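Local coordinates for protein hydroxyglutarate synthase (Oryza sativa, PDB 6W1K) that catalyses the iron(II)-dependent decarboxylation and hydroxylation of 2-oxoadipate to D-2-hydroxyglutarate in plant lysine catabolism, at residues P105-Y110 / G117-I122; D12-G17 / T80-V85. One frame throughout, in Å; residues are numbered along the deposited sequence.

Contact 1: P105-Y110 / G117-I122; sequences PTNDGY and GPLPRI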
loop_
_atom_site.group_PDB
_atom_site.type_symbol
_atom_site.label_atom_id
_atom_site.label_comp_id
_atom_site.label_asym_id
_atom_site.label_seq_id
_atom_site.Cartn_x
_atom_site.Cartn_y
_atom_site.Cartn_z
ATOM N N PRO A 105 -2.211 -16.096 3.861
ATOM C CA PRO A 105 -2.283 -17.553 4.001
ATOM C C PRO A 105 -1.553 -18.230 2.838
ATOM O O PRO A 105 -1.358 -17.634 1.779
ATOM C CB PRO A 105 -3.780 -17.839 3.964
ATOM C CG PRO A 105 -4.353 -16.736 3.085
ATOM C CD PRO A 105 -3.485 -15.510 3.399
ATOM N N THR A 106 -1.171 -19.492 3.039
ATOM C CA THR A 106 -0.591 -20.280 1.949
ATOM C C THR A 106 -1.621 -20.365 0.826
ATOM O O THR A 106 -2.807 -20.599 1.087
ATOM C CB THR A 106 -0.186 -21.665 2.423
ATOM O OG1 THR A 106 0.810 -21.529 3.444
ATOM C CG2 THR A 106 0.363 -22.533 1.251
ATOM N N ASN A 107 -1.183 -20.064 -0.402
ATOM C CA ASN A 107 -2.009 -20.060 -1.620
ATOM C C ASN A 107 -1.092 -20.509 -2.764
ATOM O O ASN A 107 -0.698 -19.775 -3.657
ATOM C CB ASN A 107 -2.674 -18.702 -1.866
ATOM C CG ASN A 107 -1.691 -17.584 -2.114
ATOM O OD1 ASN A 107 -1.609 -17.044 -3.207
ATOM N ND2 ASN A 107 -0.987 -17.192 -1.087
ATOM N N ASP A 108 -0.692 -21.779 -2.744
ATOM C CA ASP A 108 0.227 -22.271 -3.769
ATOM C C ASP A 108 -0.460 -22.673 -5.067
ATOM O O ASP A 108 0.240 -22.968 -6.050
ATOM C CB ASP A 108 1.014 -23.487 -3.262
ATOM C CG ASP A 108 1.928 -23.150 -2.093
ATOM O OD1 ASP A 108 2.167 -24.032 -1.237
ATOM O OD2 ASP A 108 2.405 -21.999 -2.025
ATOM N N GLY A 109 -1.790 -22.738 -5.093
ATOM C CA GLY A 109 -2.497 -23.150 -6.290
ATOM C C GLY A 109 -3.162 -22.037 -7.086
ATOM O O GLY A 109 -4.023 -22.307 -7.931
ATOM N N TYR A 110 -2.770 -20.788 -6.859
ATOM C CA TYR A 110 -3.337 -19.703 -7.648
ATOM C C TYR A 110 -3.160 -19.988 -9.137
ATOM O O TYR A 110 -2.189 -20.615 -9.561
ATOM C CB TYR A 110 -2.671 -18.377 -7.286
ATOM C CG TYR A 110 -1.194 -18.335 -7.528
ATOM C CD1 TYR A 110 -0.305 -18.601 -6.502
ATOM C CD2 TYR A 110 -0.683 -18.007 -8.770
ATOM C CE1 TYR A 110 1.047 -18.543 -6.710
ATOM C CE2 TYR A 110 0.678 -17.962 -8.991
ATOM C CZ TYR A 110 1.537 -18.219 -7.950
ATOM O OH TYR A 110 2.897 -18.182 -8.145
ATOM N N GLY A 117 -3.313 -13.924 -8.656
ATOM C CA GLY A 117 -1.993 -14.500 -8.588
ATOM C C GLY A 117 -1.634 -14.742 -7.143
ATOM O O GLY A 117 -2.510 -14.907 -6.288
ATOM N N PRO A 118 -0.342 -14.765 -6.833
ATOM C CA PRO A 118 0.061 -14.937 -5.431
ATOM C C PRO A 118 -0.551 -13.815 -4.601
ATOM O O PRO A 118 -0.516 -12.650 -4.984
ATOM C CB PRO A 118 1.590 -14.872 -5.480
ATOM C CG PRO A 118 1.936 -14.300 -6.807
ATOM C CD PRO A 118 0.814 -14.672 -7.740
ATOM N N LEU A 119 -1.152 -14.179 -3.485
ATOM C CA LEU A 119 -1.858 -13.190 -2.686
ATOM C C LEU A 119 -0.887 -12.145 -2.151
ATOM O O LEU A 119 0.245 -12.482 -1.763
ATOM C CB LEU A 119 -2.573 -13.855 -1.521
ATOM C CG LEU A 119 -3.861 -14.612 -1.806
ATOM C CD1 LEU A 119 -4.235 -15.314 -0.500
ATOM C CD2 LEU A 119 -4.993 -13.736 -2.352
ATOM N N PRO A 120 -1.287 -10.877 -2.112
ATOM C CA PRO A 120 -0.357 -9.829 -1.679
ATOM C C PRO A 120 -0.251 -9.756 -0.163
ATOM O O PRO A 120 -1.176 -10.120 0.572
ATOM C CB PRO A 120 -0.984 -8.557 -2.256
ATOM C CG PRO A 120 -2.499 -8.826 -2.219
ATOM C CD PRO A 120 -2.581 -10.323 -2.589
ATOM N N ARG A 121 0.937 -9.352 0.287
ATOM C CA ARG A 121 1.103 -8.875 1.649
ATOM C C ARG A 121 0.235 -7.639 1.831
ATOM O O ARG A 121 -0.194 -7.002 0.865
ATOM C CB ARG A 121 2.576 -8.566 1.955
ATOM C CG ARG A 121 3.562 -9.733 1.715
ATOM C CD ARG A 121 4.958 -9.144 1.651
ATOM N NE ARG A 121 6.014 -10.075 1.296
ATOM C CZ ARG A 121 6.314 -10.448 0.058
ATOM N NH1 ARG A 121 5.621 -9.965 -0.977
ATOM N NH2 ARG A 121 7.303 -11.291 -0.139
ATOM N N ILE A 122 -0.054 -7.305 3.087
ATOM C CA ILE A 122 -0.825 -6.108 3.400
ATOM C C ILE A 122 -0.026 -5.243 4.368
ATOM O O ILE A 122 0.490 -5.738 5.366
ATOM C CB ILE A 122 -2.215 -6.437 3.998
ATOM C CG1 ILE A 122 -2.974 -7.457 3.153
ATOM C CG2 ILE A 122 -3.010 -5.142 4.133
ATOM C CD1 ILE A 122 -3.519 -6.938 1.888
HETATM O O HOH W 1 1.141 -15.125 -1.640
#
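The backbones of Y110 and G117 face each other with CA atoms 5.5 Å apart, within the loop that joins antiparallel strands 97-103 and 121-127 in the mixed sheet of this vicinal-oxygen-chelate-like fold. P105-Y110 has no regular structure; G117-I122 becomes strand only at R121. N107 accepts a hydrogen bond at OD1 from L119 N, 2.9 Å long and tilted 31° from the carbonyl plane. Its ND2 donates back to P105 O in the same segment, nearly in the amide plane, and also to a water that donates to L119 O. Bonds on both ends of the amide fix its rotation. A weak bond from R23 of helix 16-36 also reaches OD1. L119 CD1 packs against P105 CG at 3.9 Å and against the N107 amide. The Y110 ring lies over G117 and P118. Its CG sits between backbone N and carbonyl carbon (chi1 60°), which turns one face to the proline in a CH-pi contact. Cut back to alanine, this tyrosine would probably leave P118 without its aromatic cover and a gap beside the G117-P118 peptide. P118 CD stands 3.7 Å from the ring centroid, 18° off the normal.

Contact 2: D12-G17 / T80-V85; sequences DALPKG and TDFGYV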
loop_
_atom_site.group_PDB
_atom_site.type_symbol
_atom_site.label_atom_id
_atom_site.label_comp_id
_atom_site.label_asym_id
_atom_site.label_seq_id
_atom_site.Cartn_x
_atom_site.Cartn_y
_atom_site.Cartn_z
ATOM N N ASP A 12 -1.644 -21.727 7.448
ATOM C CA ASP A 12 -2.822 -22.392 6.915
ATOM C C ASP A 12 -3.228 -21.771 5.586
ATOM O O ASP A 12 -3.139 -20.559 5.386
ATOM C CB ASP A 12 -3.991 -22.270 7.881
ATOM C CG ASP A 12 -3.957 -23.276 9.002
ATOM O OD1 ASP A 12 -2.862 -23.809 9.298
ATOM O OD2 ASP A 12 -5.041 -23.459 9.620
ATOM N N ALA A 13 -3.675 -22.618 4.684
ATOM C CA ALA A 13 -4.418 -22.216 3.500
ATOM C C ALA A 13 -5.895 -22.033 3.810
ATOM O O ALA A 13 -6.473 -22.744 4.635
ATOM C CB ALA A 13 -4.289 -23.271 2.399
ATOM N N LEU A 14 -6.525 -21.116 3.094
ATOM C CA LEU A 14 -7.979 -20.957 3.235
ATOM C C LEU A 14 -8.765 -22.103 2.569
ATOM O O LEU A 14 -8.314 -22.714 1.595
ATOM C CB LEU A 14 -8.418 -19.651 2.628
ATOM C CG LEU A 14 -7.987 -18.381 3.397
ATOM C CD1 LEU A 14 -8.395 -17.198 2.560
ATOM C CD2 LEU A 14 -8.572 -18.278 4.782
ATOM N N PRO A 15 -9.944 -22.415 3.080
ATOM C CA PRO A 15 -10.866 -23.257 2.304
ATOM C C PRO A 15 -11.237 -22.582 0.987
ATOM O O PRO A 15 -11.117 -21.361 0.811
ATOM C CB PRO A 15 -12.087 -23.422 3.227
ATOM C CG PRO A 15 -11.959 -22.390 4.268
ATOM C CD PRO A 15 -10.525 -21.963 4.359
ATOM N N LYS A 16 -11.730 -23.408 0.056
ATOM C CA LYS A 16 -11.860 -22.985 -1.338
ATOM C C LYS A 16 -12.822 -21.812 -1.519
ATOM O O LYS A 16 -12.548 -20.903 -2.315
ATOM C CB LYS A 16 -12.307 -24.173 -2.208
ATOM C CG LYS A 16 -12.333 -23.817 -3.697
ATOM C CD LYS A 16 -12.054 -25.022 -4.591
ATOM C CE LYS A 16 -13.332 -25.505 -5.206
ATOM N NZ LYS A 16 -13.150 -26.272 -6.507
ATOM N N GLY A 17 -13.963 -21.811 -0.820
ATOM C CA GLY A 17 -14.885 -20.685 -0.946
ATOM C C GLY A 17 -14.310 -19.386 -0.406
ATOM O O GLY A 17 -14.452 -18.317 -1.021
ATOM N N THR A 80 -7.184 -10.861 8.769
ATOM C CA THR A 80 -6.954 -12.030 9.623
ATOM C C THR A 80 -8.135 -13.005 9.603
ATOM O O THR A 80 -7.927 -14.205 9.805
ATOM C CB THR A 80 -6.622 -11.629 11.072
ATOM O OG1 THR A 80 -7.669 -10.832 11.631
ATOM C CG2 THR A 80 -5.301 -10.834 11.092
ATOM N N ASP A 81 -9.366 -12.537 9.338
ATOM C CA ASP A 81 -10.471 -13.458 9.063
ATOM C C ASP A 81 -10.195 -14.329 7.819
ATOM O O ASP A 81 -10.669 -15.456 7.726
ATOM C CB ASP A 81 -11.772 -12.680 8.843
ATOM C CG ASP A 81 -12.408 -12.142 10.137
ATOM O OD1 ASP A 81 -12.006 -12.518 11.257
ATOM O OD2 ASP A 81 -13.335 -11.308 9.985
ATOM N N PHE A 82 -9.430 -13.819 6.868
ATOM C CA PHE A 82 -9.034 -14.559 5.674
ATOM C C PHE A 82 -7.570 -14.993 5.725
ATOM O O PHE A 82 -6.879 -15.047 4.709
ATOM C CB PHE A 82 -9.388 -13.725 4.440
ATOM C CG PHE A 82 -10.883 -13.670 4.226
ATOM C CD1 PHE A 82 -11.561 -14.766 3.668
ATOM C CD2 PHE A 82 -11.626 -12.580 4.667
ATOM C CE1 PHE A 82 -12.956 -14.782 3.540
ATOM C CE2 PHE A 82 -13.015 -12.577 4.527
ATOM C CZ PHE A 82 -13.681 -13.671 3.963
ATOM N N GLY A 83 -7.120 -15.426 6.910
ATOM C CA GLY A 83 -5.914 -16.216 7.044
ATOM C C GLY A 83 -4.611 -15.435 7.026
ATOM O O GLY A 83 -3.534 -16.049 7.080
ATOM N N TYR A 84 -4.664 -14.114 6.989
ATOM C CA TYR A 84 -3.443 -13.331 7.104
ATOM C C TYR A 84 -2.924 -13.339 8.544
ATOM O O TYR A 84 -3.666 -13.508 9.512
ATOM C CB TYR A 84 -3.652 -11.897 6.648
ATOM C CG TYR A 84 -3.612 -11.711 5.158
ATOM C CD1 TYR A 84 -4.641 -12.188 4.367
ATOM C CD2 TYR A 84 -2.519 -11.098 4.541
ATOM C CE1 TYR A 84 -4.605 -12.029 2.996
ATOM C CE2 TYR A 84 -2.468 -10.941 3.180
ATOM C CZ TYR A 84 -3.530 -11.394 2.410
ATOM O OH TYR A 84 -3.492 -11.257 1.040
ATOM N N VAL A 85 -1.611 -13.168 8.652
ATOM C CA VAL A 85 -0.871 -13.323 9.899
ATOM C C VAL A 85 -0.170 -11.999 10.164
ATOM O O VAL A 85 0.610 -11.542 9.328
ATOM C CB VAL A 85 0.162 -14.462 9.797
ATOM C CG1 VAL A 85 1.003 -14.650 11.070
ATOM C CG2 VAL A 85 -0.546 -15.798 9.470
HETATM O O HOH W 2 -3.193 -18.736 7.547
#
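The direct touch is L14, whose methyls pack on the F82 carbonyl and F82 CB. Both methyls lie on the same side of the F82-G83 peptide plane. L14 CD1 comes to 3.4 Å from F82 O, and L14 CD2 lies 3.6 Å from F82 C. L14 CG is anti to its own carbonyl carbon (chi1 -70°), which carries both methyls across to the turn. L14 CD1 also reaches F82 CB at 4.1 Å and meets the phenyl ring at its edge, near the ring plane, so this is no stack over a face.

No direct hydrogen bond crosses between the segments. A water does the bridging: it donates to D12 O at 2.8 Å and to G83 O at 2.7 Å, tying the two backbones together.

Backbone bonding within T80-V85 shapes the surface that L14 meets. Helix 72-81 ends in a Schellman motif, with G83 at the C-prime position. G83 N bonds back to T80 O at 3.2 Å, and Y84 N bonds to F79 O. The positive phi of G83 (81°) favours glycine, and a CB there would point at L14 and sit tightly against CD2.

The contact lies at the surface, away from the metal and substrate site. It sets the lead-in to helix 16-36, with P15 in the N-cap position, against the C-terminal end of helix 72-81, just before strand 85-92 starts.

In the fold
From the N terminus, the chain first passes D12-G17 and enters helix 16-36. Contact 2 closes when T80-V85 returns at the end of helix 72-81, after a long excursion that is mostly helical. Strands 85-92 and 97-103 follow. Contact 1 then closes the short loop leading into strand 121-127. The two contacts are in series: they neither nest nor cross. Their centres are 10 Å apart, and they touch directly. Y84 OH probably bonds to P120 O at 2.6 Å, and T106 N to D12 O at 3.2 Å. Together they join the N-terminal lead-in, the end of helix 72-81 and this loop on the same side of the chain's centre.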